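Local coordinates for peptidoglycan synthetase penicillin-binding protein 3 (Bifidobacterium adolescentis, PDB 4YE5) that probably binds penicillin and, as in related transpeptidases, is thought to cross-link peptidoglycan strands during cell-wall synthesis, at residues L298-H303 with Y360-K365. Sequence-based numbering, arbitrary orientation.
Sequences LQLGLH and YNFISK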
loop_
_atom_site.group_PDB
_atom_site.type_symbol
_atom_site.label_atom_id
_atom_site.label_comp_id
_atom_site.label_asym_id
_atom_site.label_seq_id
_atom_site.Cartn_x
_atom_site.Cartn_y
_atom_site.Cartn_z
ATOM N N LEU A 298 27.888 -11.942 14.985
ATOM C CA LEU A 298 28.154 -11.191 16.207
ATOM C C LEU A 298 27.288 -11.722 17.337
ATOM O O LEU A 298 27.784 -11.988 18.411
ATOM C CB LEU A 298 27.883 -9.709 16.010
ATOM C CG LEU A 298 28.762 -9.036 14.950
ATOM C CD1 LEU A 298 28.311 -7.597 14.794
ATOM C CD2 LEU A 298 30.235 -9.092 15.356
ATOM N N GLN A 299 25.990 -11.867 17.077
ATOM C CA GLN A 299 25.050 -12.331 18.083
ATOM C C GLN A 299 25.464 -13.669 18.699
ATOM O O GLN A 299 25.344 -13.859 19.913
ATOM C CB GLN A 299 23.640 -12.434 17.508
ATOM C CG GLN A 299 22.587 -12.873 18.517
ATOM C CD GLN A 299 22.358 -11.831 19.602
ATOM O OE1 GLN A 299 22.487 -10.627 19.357
ATOM N NE2 GLN A 299 22.050 -12.292 20.818
ATOM N N LEU A 300 25.945 -14.578 17.854
ATOM C CA LEU A 300 26.306 -15.928 18.268
ATOM C C LEU A 300 27.684 -15.950 18.896
ATOM O O LEU A 300 28.118 -16.982 19.409
ATOM C CB LEU A 300 26.284 -16.876 17.063
ATOM C CG LEU A 300 24.903 -17.151 16.455
ATOM C CD1 LEU A 300 25.033 -17.849 15.094
ATOM C CD2 LEU A 300 24.067 -17.985 17.431
ATOM N N GLY A 301 28.382 -14.815 18.830
ATOM C CA GLY A 301 29.718 -14.716 19.393
ATOM C C GLY A 301 30.737 -15.457 18.543
ATOM O O GLY A 301 31.787 -15.882 19.025
ATOM N N LEU A 302 30.422 -15.625 17.268
ATOM C CA LEU A 302 31.339 -16.304 16.358
ATOM C C LEU A 302 32.522 -15.415 16.067
ATOM O O LEU A 302 33.647 -15.882 15.962
ATOM C CB LEU A 302 30.632 -16.698 15.061
ATOM C CG LEU A 302 29.585 -17.790 15.259
ATOM C CD1 LEU A 302 28.950 -18.146 13.939
ATOM C CD2 LEU A 302 30.228 -19.022 15.923
ATOM N N HIS A 303 32.261 -14.120 15.946
ATOM C CA HIS A 303 33.337 -13.149 15.809
ATOM C C HIS A 303 32.971 -11.883 16.563
ATOM O O HIS A 303 31.813 -11.700 16.954
ATOM C CB HIS A 303 33.613 -12.839 14.327
ATOM C CG HIS A 303 34.448 -13.881 13.644
ATOM N ND1 HIS A 303 35.782 -14.079 13.945
ATOM C CD2 HIS A 303 34.138 -14.799 12.700
ATOM C CE1 HIS A 303 36.256 -15.070 13.211
ATOM N NE2 HIS A 303 35.279 -15.522 12.441
ATOM N N TYR A 360 20.394 -20.008 8.307
ATOM C CA TYR A 360 18.973 -19.908 7.974
ATOM C C TYR A 360 18.237 -19.085 9.043
ATOM O O TYR A 360 17.440 -18.202 8.724
ATOM C CB TYR A 360 18.335 -21.303 7.883
ATOM C CG TYR A 360 16.847 -21.243 7.589
ATOM C CD1 TYR A 360 16.374 -21.252 6.278
ATOM C CD2 TYR A 360 15.916 -21.146 8.624
ATOM C CE1 TYR A 360 15.016 -21.177 6.002
ATOM C CE2 TYR A 360 14.556 -21.071 8.356
ATOM C CZ TYR A 360 14.113 -21.092 7.047
ATOM O OH TYR A 360 12.763 -21.008 6.789
ATOM N N ASN A 361 18.504 -19.405 10.312
ATOM C CA ASN A 361 17.807 -18.788 11.431
ATOM C C ASN A 361 17.945 -17.282 11.440
ATOM O O ASN A 361 16.964 -16.579 11.595
ATOM C CB ASN A 361 18.303 -19.343 12.768
ATOM C CG ASN A 361 17.657 -18.648 13.954
ATOM O OD1 ASN A 361 16.528 -18.965 14.334
ATOM N ND2 ASN A 361 18.370 -17.691 14.543
ATOM N N PHE A 362 19.157 -16.773 11.263
ATOM C CA PHE A 362 19.307 -15.325 11.306
ATOM C C PHE A 362 18.724 -14.608 10.110
ATOM O O PHE A 362 18.121 -13.557 10.263
ATOM C CB PHE A 362 20.725 -14.884 11.671
ATOM C CG PHE A 362 20.963 -14.927 13.164
ATOM C CD1 PHE A 362 20.579 -13.865 13.972
ATOM C CD2 PHE A 362 21.488 -16.060 13.762
ATOM C CE1 PHE A 362 20.765 -13.924 15.360
ATOM C CE2 PHE A 362 21.681 -16.128 15.139
ATOM C CZ PHE A 362 21.322 -15.059 15.939
ATOM N N ILE A 363 18.830 -15.200 8.932
ATOM C CA ILE A 363 18.177 -14.587 7.783
ATOM C C ILE A 363 16.657 -14.573 7.976
ATOM O O ILE A 363 16.006 -13.536 7.823
ATOM C CB ILE A 363 18.616 -15.257 6.478
ATOM C CG1 ILE A 363 20.101 -14.926 6.253
ATOM C CG2 ILE A 363 17.751 -14.750 5.297
ATOM C CD1 ILE A 363 20.815 -15.903 5.418
ATOM N N SER A 364 16.104 -15.717 8.357
ATOM C CA SER A 364 14.672 -15.836 8.596
ATOM C C SER A 364 14.209 -14.904 9.724
ATOM O O SER A 364 13.159 -14.268 9.627
ATOM C CB SER A 364 14.341 -17.284 8.979
ATOM O OG SER A 364 12.938 -17.485 8.989
ATOM N N LYS A 365 14.991 -14.838 10.799
ATOM C CA LYS A 365 14.661 -13.978 11.940
ATOM C C LYS A 365 14.469 -12.506 11.539
ATOM O O LYS A 365 13.709 -11.779 12.179
ATOM C CB LYS A 365 15.774 -14.056 12.980
ATOM C CG LYS A 365 15.339 -14.029 14.425
ATOM C CD LYS A 365 16.589 -14.230 15.302
ATOM C CE LYS A 365 16.267 -14.468 16.768
ATOM N NZ LYS A 365 17.510 -14.849 17.506
#
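Phe362 reaches out from helix 356-365 and sets the far end of its ring against two neighbouring side chains, Gln299 and Leu300, near the C-terminal end of helix 290-299. Leu300 lies mainly against CE2 of the ring: its CG is 3.6 Å from Phe362 CE2, and both methyls sit close to the same carbon, Leu300 CD1 reaching on toward Phe362 CD2. The two side chains run past each other in opposite directions. Gln299 lies against CZ and CE1 with its methylene carbons, Gln299 CG coming to 3.6 Å from Phe362 CZ and CB to 3.8 Å from that atom. Both partners meet the ring obliquely.

This packing joins two helices of the transpeptidase domain, whose fold is that of the penicillin-binding proteins and serine beta-lactamases.

With CG anti to the backbone N (chi1 -178°), Gln299 brings its methylenes to the ring, and a bend at chi2 then carries the amide away, its plane turned 32° from that of the ring. Gln299 OE1 accepts a hydrogen bond from the backbone N of Asp454, just ahead of helix 455-470.

At the backbone, helix 290-299 closes with a Schellman motif, Gly301 being the first residue to leave helical geometry, at positive phi (73°); Gly301 N bonds Leu298 O at 2.9 Å. Within helix 356-365, the amide nitrogen ND2 of Asn361 stands 3.6 Å above the plane of the Phe362 ring, offset toward its rim.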